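Local coordinates for ABC transporter substrate-binding protein (Rhizobium radiobacter, PDB 6TFX), which is the solute-binding protein of an ABC transporter that binds the opine mannopinic acid, consistent with its capture in the periplasm for import into the bacterium, at residues Thr4-Gly9 with Ser197-Arg202; Val10-Val15 with Tyr201-Asn206; Gly45-Ser50 with Gly478-Ala483; Asp243-Ala248 with Gly462-Lys467. All blocks are in the same frame, centred on the assembly; numbering follows the deposited sequence.

Overall arrangement
Contacts 1, 2 and 4 belong to one mixed sheet and are partly buried; contact 3, joining two loops, is buried and lies nearest the chain centre (about 11 Å centre to centre, against about 23 Å for contact 1). Contact 1 pairs parallel strands 5-10 and 198-203, one face apolar, the other polar and partly exposed. Contact 2 continues both segments past their pairing, where two backbone bonds remain and the Phe-203 ring fills the contact. Contact 4 is an antiparallel pair with a salt bridge; its Trp-464 packs on Met-8 of contact 1 and Val-10 of contact 2. Contact 3 uses glycines and bridging water, and its 478-483 loop bonds to Glu-246 and Pro-247 of contact 4.

Contact 1. Residues Thr4-Gly9 with Ser197-Arg202; sequences TELSMG and SKISYR
Met-8 packs on Tyr-201 and Ile-199 along the buried face of two parallel strands, 5-9 and 198-202, whose axes approach to 4.7 Å at 14°. Met-8 CG stands between its backbone N and carbonyl carbon (chi1 54°), itself touching Tyr-201 CD2. Beyond it Met-8 SD comes within 3.8 Å of Tyr-201 CD2, a Met-aromatic contact that meets the ring obliquely, and within 4.0 Å of Ile-199 CG2. Met-8 CE continues to Tyr-201 CE2. Helix 26-35 covers this face, with Tyr-34 on Met-8 and Ser-27 bonded to the Tyr-201 hydroxyl, while Ile-486 touches both Met-8 and Ile-199. Between the strands, Leu-6 and Met-8 each use both N and O: Leu-6 N bonds to Lys-198 O, Ser-200 N to Leu-6 O, Met-8 N to Ser-200 O and Arg-202 N to Met-8 O. Ile-199 CA adds a C-H contact, 3.2 Å from Leu-6 O.

The face bearing Glu-5, Ser-7, Lys-198 and Ser-200 is looser. Glu-5 CG passes Lys-198 CB at 4.2 Å, but Glu-5 OE1 and Lys-198 NZ stay 4.5 Å apart, beyond a salt bridge. The end of Arg-202, in the conformer given, turns away to a salt bridge with Glu-218. Just before the strands, Thr-4 OG1 and Ser-197 OG share a hydrogen bond of 2.9 Å, and Ser-197 N bonds to Thr-4 O. The pairing thus rests on backbone hydrogen bonds and apolar packing around Met-8, with charge confined to the more exposed face and probably contributing little more than a weak attraction.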
loop_
_atom_site.group_PDB
_atom_site.type_symbol
_atom_site.label_atom_id
_atom_site.label_comp_id
_atom_site.label_asym_id
_atom_site.label_seq_id
_atom_site.Cartn_x
_atom_site.Cartn_y
_atom_site.Cartn_z
ATOM N N THR A 4 10.903 -12.738 24.987
ATOM C CA THR A 4 11.509 -11.958 23.904
ATOM C C THR A 4 11.084 -12.475 22.513
ATOM O O THR A 4 11.607 -12.001 21.513
ATOM C CB THR A 4 13.048 -11.922 24.044
ATOM O OG1 THR A 4 13.538 -13.260 23.893
ATOM C CG2 THR A 4 13.526 -11.289 25.370
ATOM N N GLU A 5 10.151 -13.442 22.455
ATOM C CA GLU A 5 9.672 -13.998 21.189
ATOM C C GLU A 5 8.244 -13.508 20.932
ATOM O O GLU A 5 7.370 -13.719 21.784
ATOM C CB GLU A 5 9.722 -15.537 21.204
ATOM C CG GLU A 5 11.121 -16.085 21.471
ATOM C CD GLU A 5 11.360 -17.563 21.227
ATOM O OE1 GLU A 5 10.376 -18.333 21.134
ATOM O OE2 GLU A 5 12.545 -17.953 21.139
ATOM N N LEU A 6 8.036 -12.850 19.774
ATOM C CA LEU A 6 6.727 -12.321 19.375
ATOM C C LEU A 6 6.127 -13.186 18.271
ATOM O O LEU A 6 6.781 -13.433 17.263
ATOM C CB LEU A 6 6.846 -10.867 18.881
ATOM C CG LEU A 6 5.525 -10.097 18.659
ATOM C CD1 LEU A 6 5.731 -8.617 18.840
ATOM C CD2 LEU A 6 4.965 -10.332 17.265
ATOM N N SER A 7 4.866 -13.643 18.463
ATOM C CA SER A 7 4.168 -14.432 17.456
ATOM C C SER A 7 3.033 -13.551 16.919
ATOM O O SER A 7 2.254 -12.986 17.704
ATOM C CB SER A 7 3.604 -15.732 18.021
ATOM O OG SER A 7 4.660 -16.602 18.393
ATOM N N MET A 8 2.929 -13.448 15.589
ATOM C CA MET A 8 1.866 -12.651 14.966
ATOM C C MET A 8 1.174 -13.405 13.850
ATOM O O MET A 8 1.841 -14.095 13.081
ATOM C CB MET A 8 2.360 -11.287 14.502
ATOM C CG MET A 8 3.547 -11.323 13.605
ATOM S SD MET A 8 4.245 -9.650 13.371
ATOM C CE MET A 8 2.913 -8.815 12.628
ATOM N N GLY A 9 -0.151 -13.283 13.792
ATOM C CA GLY A 9 -0.964 -13.969 12.796
ATOM C C GLY A 9 -1.488 -12.958 11.806
ATOM O O GLY A 9 -2.067 -11.951 12.216
ATOM N N SER A 197 13.981 -11.118 20.485
ATOM C CA SER A 197 15.001 -11.967 19.874
ATOM C C SER A 197 14.474 -12.619 18.605
ATOM O O SER A 197 15.257 -12.910 17.700
ATOM C CB SER A 197 15.430 -13.049 20.862
ATOM O OG SER A 197 14.291 -13.824 21.187
ATOM N N LYS A 198 13.143 -12.827 18.524
ATOM C CA LYS A 198 12.534 -13.521 17.393
ATOM C C LYS A 198 11.109 -13.064 17.123
ATOM O O LYS A 198 10.391 -12.680 18.048
ATOM C CB LYS A 198 12.520 -15.044 17.704
ATOM C CG LYS A 198 12.321 -15.962 16.495
ATOM C CD LYS A 198 12.383 -17.439 16.891
ATOM C CE LYS A 198 11.021 -18.066 16.833
ATOM N NZ LYS A 198 11.095 -19.553 16.884
ATOM N N ILE A 199 10.713 -13.122 15.847
ATOM C CA ILE A 199 9.350 -12.881 15.393
ATOM C C ILE A 199 8.935 -14.130 14.620
ATOM O O ILE A 199 9.640 -14.534 13.689
ATOM C CB ILE A 199 9.174 -11.622 14.507
ATOM C CG1 ILE A 199 9.657 -10.337 15.235
ATOM C CG2 ILE A 199 7.708 -11.473 14.031
ATOM C CD1 ILE A 199 9.855 -9.149 14.264
ATOM N N SER A 200 7.810 -14.736 15.010
ATOM C CA SER A 200 7.225 -15.861 14.276
ATOM C C SER A 200 6.022 -15.237 13.564
ATOM O O SER A 200 5.034 -14.860 14.203
ATOM C CB SER A 200 6.802 -16.984 15.224
ATOM O OG SER A 200 6.186 -18.025 14.477
ATOM N N TYR A 201 6.161 -15.022 12.251
ATOM C CA TYR A 201 5.178 -14.338 11.415
ATOM C C TYR A 201 4.370 -15.421 10.729
ATOM O O TYR A 201 4.841 -16.051 9.782
ATOM C CB TYR A 201 5.944 -13.458 10.430
ATOM C CG TYR A 201 5.094 -12.538 9.586
ATOM C CD1 TYR A 201 4.618 -12.945 8.345
ATOM C CD2 TYR A 201 4.844 -11.228 9.987
ATOM C CE1 TYR A 201 3.900 -12.079 7.526
ATOM C CE2 TYR A 201 4.146 -10.339 9.162
ATOM C CZ TYR A 201 3.654 -10.777 7.943
ATOM O OH TYR A 201 2.960 -9.926 7.121
ATOM N N ARG A 202 3.177 -15.676 11.264
ATOM C CA ARG A 202 2.309 -16.779 10.846
ATOM C C ARG A 202 1.266 -16.420 9.800
ATOM O O ARG A 202 0.503 -15.470 9.996
ATOM C CB ARG A 202 1.620 -17.396 12.066
ATOM C CG ARG A 202 2.586 -18.105 13.016
ATOM C CD ARG A 202 1.858 -18.857 14.119
ATOM N NE ARG A 202 0.995 -19.923 13.601
ATOM C CZ ARG A 202 0.001 -20.484 14.288
ATOM N NH1 ARG A 202 -0.260 -20.098 15.532
ATOM N NH2 ARG A 202 -0.740 -21.434 13.736
#

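Contact 2. Residues Val10-Val15 with Tyr201-Asn206; sequences VASEDV and YRFLNN
Phe-203 is wrapped by the chain from Ser-12 to Val-15. Phe-203 CB lies 3.2 Å from Ser-12 O and also touches Glu-13 O. CG lies anti to the carbonyl carbon (chi1 -64°), and the ring beyond it lies against the loop. Phe-203 CD1 has Ser-12 O at the ring edge, and Ser-12 OG beside it at 3.7 Å; CE1 touches both Ser-12 OG and Asp-14 C. Along the other rim, CD2 and CE2 meet Asp-14 CA, which stands 3.7 Å above the ring and almost exactly over its centre, a CH-pi contact. At the tip, Phe-203 CZ is 3.6 Å from Val-15 N, and it also meets Val-15 CG2.

This is where the parallel pairing of strands 5-10 and 198-203 ends. Val-10 N bonds to Arg-202 O with the donor almost straight along the C=O axis, Leu-204 N returns to Val-10 O at 2.9 Å, and the inverse gamma turn centred on Ala-11 then bends the 10-15 segment out of the sheet. Val-10 CG1 covers a face of the Tyr-201 ring, 4.0 Å from its centroid. Past the turn the side chain of Ser-12 comes within about 3 Å of a bound magnesium ion. Asn-205 CB packs on Glu-13 CG at 3.8 Å, while Asn-205 ND2 bonds to Gln-338 O. Asp-14 OD1 accepts from Gly-178 N and, weakly, from Val-15 N.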
loop_
_atom_site.group_PDB
_atom_site.type_symbol
_atom_site.label_atom_id
_atom_site.label_comp_id
_atom_site.label_asym_id
_atom_site.label_seq_id
_atom_site.Cartn_x
_atom_site.Cartn_y
_atom_site.Cartn_z
ATOM N N VAL A 10 -1.280 -13.215 10.503
ATOM C CA VAL A 10 -1.653 -12.270 9.450
ATOM C C VAL A 10 -2.566 -12.878 8.418
ATOM O O VAL A 10 -2.614 -14.098 8.272
ATOM C CB VAL A 10 -0.412 -11.609 8.792
ATOM C CG1 VAL A 10 0.545 -11.038 9.856
ATOM C CG2 VAL A 10 0.322 -12.591 7.877
ATOM N N ALA A 11 -3.287 -12.004 7.684
ATOM C CA ALA A 11 -4.218 -12.413 6.630
ATOM C C ALA A 11 -3.434 -12.507 5.329
ATOM O O ALA A 11 -3.487 -11.617 4.476
ATOM C CB ALA A 11 -5.350 -11.406 6.501
ATOM N N SER A 12 -2.674 -13.566 5.210
ATOM C CA SER A 12 -1.863 -13.868 4.031
ATOM C C SER A 12 -1.645 -15.358 3.991
ATOM O O SER A 12 -1.649 -16.015 5.037
ATOM C CB SER A 12 -0.509 -13.168 4.113
ATOM O OG SER A 12 0.287 -13.502 2.988
ATOM N N GLU A 13 -1.434 -15.893 2.789
ATOM C CA GLU A 13 -1.190 -17.315 2.588
ATOM C C GLU A 13 0.289 -17.640 2.477
ATOM O O GLU A 13 0.666 -18.774 2.795
ATOM C CB GLU A 13 -1.978 -17.853 1.375
ATOM C CG GLU A 13 -3.489 -17.676 1.545
ATOM C CD GLU A 13 -4.392 -18.416 0.570
ATOM O OE1 GLU A 13 -4.085 -19.592 0.265
ATOM O OE2 GLU A 13 -5.400 -17.823 0.105
ATOM N N ASP A 14 1.143 -16.660 2.064
ATOM C CA ASP A 14 2.581 -16.919 1.902
ATOM C C ASP A 14 3.323 -15.632 1.558
ATOM O O ASP A 14 2.701 -14.587 1.361
ATOM C CB ASP A 14 2.804 -17.927 0.730
ATOM C CG ASP A 14 4.114 -18.725 0.686
ATOM O OD1 ASP A 14 4.928 -18.621 1.650
ATOM O OD2 ASP A 14 4.331 -19.451 -0.313
ATOM N N VAL A 15 4.652 -15.729 1.490
ATOM C CA VAL A 15 5.560 -14.675 1.038
ATOM C C VAL A 15 5.515 -14.729 -0.489
ATOM O O VAL A 15 5.601 -15.828 -1.042
ATOM C CB VAL A 15 7.032 -15.007 1.469
ATOM C CG1 VAL A 15 8.061 -14.135 0.731
ATOM C CG2 VAL A 15 7.215 -14.899 2.964
ATOM N N TYR A 201 6.161 -15.022 12.251
ATOM C CA TYR A 201 5.178 -14.338 11.415
ATOM C C TYR A 201 4.370 -15.421 10.729
ATOM O O TYR A 201 4.841 -16.051 9.782
ATOM C CB TYR A 201 5.944 -13.458 10.430
ATOM C CG TYR A 201 5.094 -12.538 9.586
ATOM C CD1 TYR A 201 4.618 -12.945 8.345
ATOM C CD2 TYR A 201 4.844 -11.228 9.987
ATOM C CE1 TYR A 201 3.900 -12.079 7.526
ATOM C CE2 TYR A 201 4.146 -10.339 9.162
ATOM C CZ TYR A 201 3.654 -10.777 7.943
ATOM O OH TYR A 201 2.960 -9.926 7.121
ATOM N N ARG A 202 3.177 -15.676 11.264
ATOM C CA ARG A 202 2.309 -16.779 10.846
ATOM C C ARG A 202 1.266 -16.420 9.800
ATOM O O ARG A 202 0.503 -15.470 9.996
ATOM C CB ARG A 202 1.620 -17.396 12.066
ATOM C CG ARG A 202 2.586 -18.105 13.016
ATOM C CD ARG A 202 1.858 -18.857 14.119
ATOM N NE ARG A 202 0.995 -19.923 13.601
ATOM C CZ ARG A 202 0.001 -20.484 14.288
ATOM N NH1 ARG A 202 -0.260 -20.098 15.532
ATOM N NH2 ARG A 202 -0.740 -21.434 13.736
ATOM N N PHE A 203 1.188 -17.245 8.736
ATOM C CA PHE A 203 0.212 -17.088 7.656
ATOM C C PHE A 203 -1.083 -17.770 8.068
ATOM O O PHE A 203 -1.142 -19.003 8.170
ATOM C CB PHE A 203 0.763 -17.663 6.347
ATOM C CG PHE A 203 1.984 -16.902 5.887
ATOM C CD1 PHE A 203 1.898 -15.555 5.562
ATOM C CD2 PHE A 203 3.216 -17.534 5.772
ATOM C CE1 PHE A 203 3.028 -14.848 5.147
ATOM C CE2 PHE A 203 4.341 -16.832 5.347
ATOM C CZ PHE A 203 4.244 -15.489 5.053
ATOM N N LEU A 204 -2.070 -16.964 8.466
ATOM C CA LEU A 204 -3.349 -17.495 8.943
ATOM C C LEU A 204 -4.456 -16.745 8.244
ATOM O O LEU A 204 -5.154 -15.929 8.859
ATOM C CB LEU A 204 -3.468 -17.375 10.485
ATOM C CG LEU A 204 -2.556 -18.302 11.293
ATOM C CD1 LEU A 204 -2.389 -17.803 12.710
ATOM C CD2 LEU A 204 -3.102 -19.747 11.318
ATOM N N ASN A 205 -4.606 -17.006 6.926
ATOM C CA ASN A 205 -5.618 -16.325 6.119
ATOM C C ASN A 205 -7.052 -16.590 6.588
ATOM O O ASN A 205 -7.882 -15.701 6.490
ATOM C CB ASN A 205 -5.483 -16.678 4.633
ATOM C CG ASN A 205 -6.079 -15.598 3.743
ATOM O OD1 ASN A 205 -5.715 -14.420 3.830
ATOM N ND2 ASN A 205 -7.001 -15.982 2.850
ATOM N N ASN A 206 -7.325 -17.788 7.149
ATOM C CA ASN A 206 -8.659 -18.128 7.642
ATOM C C ASN A 206 -8.915 -17.378 8.953
ATOM O O ASN A 206 -8.205 -17.598 9.941
ATOM C CB ASN A 206 -8.788 -19.631 7.827
ATOM C CG ASN A 206 -10.166 -20.028 8.297
ATOM O OD1 ASN A 206 -10.443 -20.077 9.498
ATOM N ND2 ASN A 206 -11.062 -20.291 7.359
#

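Contact 3. Residues Gly45-Ser50 with Gly478-Ala483; sequences GSANPS and GSMPSA
Gly-45 and Gly-478 meet backbone to backbone. Gly-478 N donates to Gly-45 O over 2.9 Å, approaching from above the carbonyl plane, 56° out of it. Gly-45 has positive phi (89°), a conformation in which a side chain would press on the preceding carbonyl oxygen. Ser-46 N also lies close to Gly-478 O, but its N-H points poorly for a bond. Two waters fill in the polar links: one accepts from Gly-45 N and donates to Gly-478 O at 2.8 Å, and the second donates to Ser-46 O and accepts from Met-480 N at 2.9 Å.

Each segment is shaped by its own turns. Ser-479 to Ser-482 form a type I turn, closed by Ser-482 N on Ser-479 O at 2.7 Å, and this turn sits against the corner of strand 240-255: Ser-479 bonds to Glu-246 through the backbone, and Ser-482 OG bonds to Pro-247 O. In the 45-50 loop Ser-46 OG accepts from Asn-48 N, an ST turn, and Asn-48 OD1 accepts from Ser-50 N, an Asx turn.

Of the side chains, Ala-47 CB points at the second segment and lies 3.7 Å from Ser-479 N. It packs this closely on the Gly-478 backbone because a CB on Gly-478 would occupy the same place. Met-480 is bent at chi2 (-54°), and its SD lies 3.6 Å from Ala-47 O and 4.2 Å from Ala-47 CB. The Met-480 side chain also packs on Phe-42 and Phe-142.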
loop_
_atom_site.group_PDB
_atom_site.type_symbol
_atom_site.label_atom_id
_atom_site.label_comp_id
_atom_site.label_asym_id
_atom_site.label_seq_id
_atom_site.Cartn_x
_atom_site.Cartn_y
_atom_site.Cartn_z
ATOM N N GLY A 45 5.608 4.760 14.163
ATOM C CA GLY A 45 4.246 5.052 14.592
ATOM C C GLY A 45 3.552 6.168 13.835
ATOM O O GLY A 45 2.395 6.483 14.129
ATOM N N SER A 46 4.224 6.757 12.833
ATOM C CA SER A 46 3.626 7.782 11.982
ATOM C C SER A 46 3.624 7.358 10.510
ATOM O O SER A 46 4.593 6.742 10.034
ATOM C CB SER A 46 4.365 9.109 12.097
ATOM O OG SER A 46 3.749 10.093 11.269
ATOM N N ALA A 47 2.533 7.717 9.791
ATOM C CA ALA A 47 2.441 7.503 8.347
ATOM C C ALA A 47 2.482 8.876 7.678
ATOM O O ALA A 47 2.196 8.968 6.487
ATOM C CB ALA A 47 1.136 6.801 7.981
ATOM N N ASN A 48 2.802 9.939 8.441
ATOM C CA ASN A 48 2.809 11.279 7.863
ATOM C C ASN A 48 4.217 11.675 7.418
ATOM O O ASN A 48 5.137 11.647 8.252
ATOM C CB ASN A 48 2.272 12.308 8.867
ATOM C CG ASN A 48 1.859 13.609 8.217
ATOM O OD1 ASN A 48 2.555 14.140 7.348
ATOM N ND2 ASN A 48 0.709 14.148 8.611
ATOM N N PRO A 49 4.406 12.086 6.136
ATOM C CA PRO A 49 5.754 12.535 5.702
ATOM C C PRO A 49 6.293 13.696 6.537
ATOM O O PRO A 49 7.511 13.906 6.553
ATOM C CB PRO A 49 5.544 12.954 4.238
ATOM C CG PRO A 49 4.364 12.116 3.790
ATOM C CD PRO A 49 3.452 12.105 5.006
ATOM N N SER A 50 5.415 14.427 7.274
ATOM C CA SER A 50 5.878 15.520 8.139
ATOM C C SER A 50 6.866 15.006 9.198
ATOM O O SER A 50 7.706 15.761 9.697
ATOM C CB SER A 50 4.700 16.152 8.873
ATOM O OG SER A 50 4.096 15.228 9.774
ATOM N N GLY A 478 0.032 5.398 12.805
ATOM C CA GLY A 478 0.042 4.992 11.408
ATOM C C GLY A 478 1.351 4.352 11.005
ATOM O O GLY A 478 2.363 4.491 11.700
ATOM N N SER A 479 1.326 3.655 9.869
ATOM C CA SER A 479 2.509 3.033 9.289
ATOM C C SER A 479 2.136 3.012 7.824
ATOM O O SER A 479 0.993 2.687 7.506
ATOM C CB SER A 479 2.667 1.599 9.797
ATOM O OG SER A 479 3.908 1.015 9.442
ATOM N N MET A 480 3.054 3.366 6.924
ATOM C CA MET A 480 2.677 3.421 5.513
ATOM C C MET A 480 1.995 2.118 4.978
ATOM O O MET A 480 1.025 2.257 4.210
ATOM C CB MET A 480 3.823 3.883 4.629
ATOM C CG MET A 480 3.915 5.408 4.529
ATOM S SD MET A 480 2.423 6.338 4.015
ATOM C CE MET A 480 1.944 5.420 2.494
ATOM N N PRO A 481 2.364 0.887 5.410
ATOM C CA PRO A 481 1.622 -0.302 4.948
ATOM C C PRO A 481 0.264 -0.528 5.668
ATOM O O PRO A 481 -0.419 -1.500 5.343
ATOM C CB PRO A 481 2.564 -1.460 5.307
ATOM C CG PRO A 481 3.874 -0.847 5.629
ATOM C CD PRO A 481 3.528 0.476 6.217
ATOM N N SER A 482 -0.112 0.324 6.660
ATOM C CA SER A 482 -1.337 0.204 7.481
ATOM C C SER A 482 -1.277 -1.036 8.394
ATOM O O SER A 482 -2.316 -1.629 8.749
ATOM C CB SER A 482 -2.608 0.196 6.623
ATOM O OG SER A 482 -2.665 1.338 5.780
ATOM N N ALA A 483 -0.041 -1.410 8.799
ATOM C CA ALA A 483 0.217 -2.578 9.633
ATOM C C ALA A 483 1.185 -2.197 10.745
ATOM O O ALA A 483 1.945 -1.236 10.595
ATOM C CB ALA A 483 0.820 -3.691 8.793
HETATM O O HOH W 1 4.888 3.258 11.946
HETATM O O HOH W 2 5.258 4.840 8.040
#

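Contact 4. Residues Asp243-Ala248 with Gly462-Lys467; sequences DTIEPA and GTWARK
Asp-243, Thr-244 and Ile-245 pair with Trp-464, Thr-463 and Gly-462 as antiparallel strands of the mixed sheet, and the short strand axes approach to 4.6 Å. The 243-248 segment then turns a corner at Glu-246 and Pro-247, with a cis peptide before the proline. Gly-462 lies about 7 Å from the bound mannopinic acid ligand, between nearest atoms.

Backbone bonds come in two reciprocal pairs. Asp-243 N donates to Trp-464 O at 2.8 Å and Trp-464 N returns to Asp-243 O; Ile-245 N donates to Gly-462 O at 2.7 Å and Gly-462 N returns to Ile-245 O, in the carbonyl plane and on a lone pair. Thr-244 and Thr-463 form the non-hydrogen-bonded pair between them, where Thr-244 CA makes a C-H contact with Gly-462 O.

Apolar packing lies on the face of Ile-245 and Trp-464. Ile-245 CD1, at the end of an extended CG1 branch (chi2 173°), touches Trp-464 CD1 at 3.5 Å, oblique to the indole. Met-8 and Val-10 of strand 5-10 and Pro-484 also pack on Trp-464, tying this pair to the parallel strands of the same sheet.

The ionic contact is on this face too. Arg-466 extends from CG to NE, and Arg-466 NE donates to Asp-243 OD2 at 3.2 Å, a salt bridge. Asp-243 OD2 takes a second hydrogen bond from Trp-472 NE1. The carboxylate and guanidinium are nearly coplanar, 28° apart, and Arg-466 NE meets Asp-243 OD2 on its syn side, with that oxygen only 7° out of the guanidinium plane.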
loop_
_atom_site.group_PDB
_atom_site.type_symbol
_atom_site.label_atom_id
_atom_site.label_comp_id
_atom_site.label_asym_id
_atom_site.label_seq_id
_atom_site.Cartn_x
_atom_site.Cartn_y
_atom_site.Cartn_z
ATOM N N ASP A 243 -5.667 -1.816 17.757
ATOM C CA ASP A 243 -5.050 -0.652 17.133
ATOM C C ASP A 243 -5.708 -0.450 15.775
ATOM O O ASP A 243 -5.803 -1.411 15.005
ATOM C CB ASP A 243 -3.540 -0.876 16.930
ATOM C CG ASP A 243 -2.745 -0.842 18.228
ATOM O OD1 ASP A 243 -2.949 0.114 19.035
ATOM O OD2 ASP A 243 -1.940 -1.765 18.449
ATOM N N THR A 244 -6.177 0.787 15.490
ATOM C CA THR A 244 -6.725 1.143 14.168
ATOM C C THR A 244 -5.637 2.022 13.592
ATOM O O THR A 244 -5.266 3.026 14.218
ATOM C CB THR A 244 -8.118 1.779 14.260
ATOM O OG1 THR A 244 -8.037 2.956 15.059
ATOM C CG2 THR A 244 -9.161 0.804 14.814
ATOM N N ILE A 245 -5.060 1.602 12.454
ATOM C CA ILE A 245 -3.826 2.167 11.899
ATOM C C ILE A 245 -4.036 2.952 10.623
ATOM O O ILE A 245 -4.596 2.428 9.650
ATOM C CB ILE A 245 -2.768 1.025 11.684
ATOM C CG1 ILE A 245 -2.746 0.016 12.870
ATOM C CG2 ILE A 245 -1.358 1.584 11.382
ATOM C CD1 ILE A 245 -1.879 -1.224 12.691
ATOM N N GLU A 246 -3.544 4.193 10.614
ATOM C CA GLU A 246 -3.546 4.992 9.391
ATOM C C GLU A 246 -2.385 4.510 8.488
ATOM O O GLU A 246 -1.430 3.899 8.976
ATOM C CB GLU A 246 -3.316 6.462 9.743
ATOM C CG GLU A 246 -4.529 7.095 10.399
ATOM C CD GLU A 246 -4.325 8.498 10.937
ATOM O OE1 GLU A 246 -3.556 9.276 10.325
ATOM O OE2 GLU A 246 -4.955 8.823 11.967
ATOM N N PRO A 247 -2.416 4.788 7.170
ATOM C CA PRO A 247 -3.483 5.506 6.469
ATOM C C PRO A 247 -4.652 4.569 6.138
ATOM O O PRO A 247 -4.507 3.337 6.051
ATOM C CB PRO A 247 -2.789 5.983 5.184
ATOM C CG PRO A 247 -1.724 4.984 4.913
ATOM C CD PRO A 247 -1.306 4.422 6.265
ATOM N N ALA A 248 -5.808 5.164 5.931
ATOM C CA ALA A 248 -6.963 4.401 5.481
ATOM C C ALA A 248 -6.741 4.022 4.017
ATOM O O ALA A 248 -6.281 4.841 3.205
ATOM C CB ALA A 248 -8.210 5.238 5.624
ATOM N N GLY A 462 -6.311 0.225 9.037
ATOM C CA GLY A 462 -5.844 -1.133 9.310
ATOM C C GLY A 462 -6.306 -1.500 10.711
ATOM O O GLY A 462 -6.356 -0.637 11.580
ATOM N N THR A 463 -6.694 -2.749 10.943
ATOM C CA THR A 463 -7.188 -3.160 12.266
ATOM C C THR A 463 -6.357 -4.340 12.737
ATOM O O THR A 463 -6.244 -5.333 12.025
ATOM C CB THR A 463 -8.676 -3.554 12.220
ATOM O OG1 THR A 463 -8.862 -4.502 11.173
ATOM C CG2 THR A 463 -9.594 -2.366 12.011
ATOM N N TRP A 464 -5.772 -4.225 13.931
ATOM C CA TRP A 464 -4.930 -5.288 14.486
ATOM C C TRP A 464 -5.138 -5.369 15.983
ATOM O O TRP A 464 -5.306 -4.331 16.624
ATOM C CB TRP A 464 -3.447 -4.974 14.180
ATOM C CG TRP A 464 -3.082 -5.077 12.719
ATOM C CD1 TRP A 464 -3.379 -4.187 11.719
ATOM C CD2 TRP A 464 -2.272 -6.087 12.122
ATOM N NE1 TRP A 464 -2.880 -4.640 10.520
ATOM C CE2 TRP A 464 -2.171 -5.788 10.740
ATOM C CE3 TRP A 464 -1.582 -7.200 12.626
ATOM C CZ2 TRP A 464 -1.416 -6.565 9.861
ATOM C CZ3 TRP A 464 -0.862 -7.992 11.743
ATOM C CH2 TRP A 464 -0.776 -7.664 10.380
ATOM N N ALA A 465 -5.179 -6.595 16.532
ATOM C CA ALA A 465 -5.366 -6.766 17.972
ATOM C C ALA A 465 -4.057 -7.250 18.593
ATOM O O ALA A 465 -3.281 -7.953 17.945
ATOM C CB ALA A 465 -6.454 -7.788 18.245
ATOM N N ARG A 466 -3.807 -6.854 19.825
ATOM C CA ARG A 466 -2.612 -7.289 20.538
ATOM C C ARG A 466 -2.983 -7.459 21.994
ATOM O O ARG A 466 -4.019 -6.952 22.440
ATOM C CB ARG A 466 -1.472 -6.266 20.421
ATOM C CG ARG A 466 -1.772 -4.915 21.073
ATOM C CD ARG A 466 -0.547 -4.045 21.076
ATOM N NE ARG A 466 -0.881 -2.641 21.306
ATOM C CZ ARG A 466 -0.844 -2.049 22.494
ATOM N NH1 ARG A 466 -0.524 -2.740 23.579
ATOM N NH2 ARG A 466 -1.150 -0.765 22.609
ATOM N N LYS A 467 -2.143 -8.166 22.727
ATOM C CA LYS A 467 -2.322 -8.309 24.161
ATOM C C LYS A 467 -1.713 -7.050 24.803
ATOM O O LYS A 467 -0.723 -6.535 24.270
ATOM C CB LYS A 467 -1.628 -9.598 24.641
ATOM C CG LYS A 467 -2.275 -10.895 24.102
ATOM C CD LYS A 467 -3.650 -11.146 24.724
ATOM C CE LYS A 467 -4.391 -12.264 24.032
ATOM N NZ LYS A 467 -5.780 -12.382 24.538
#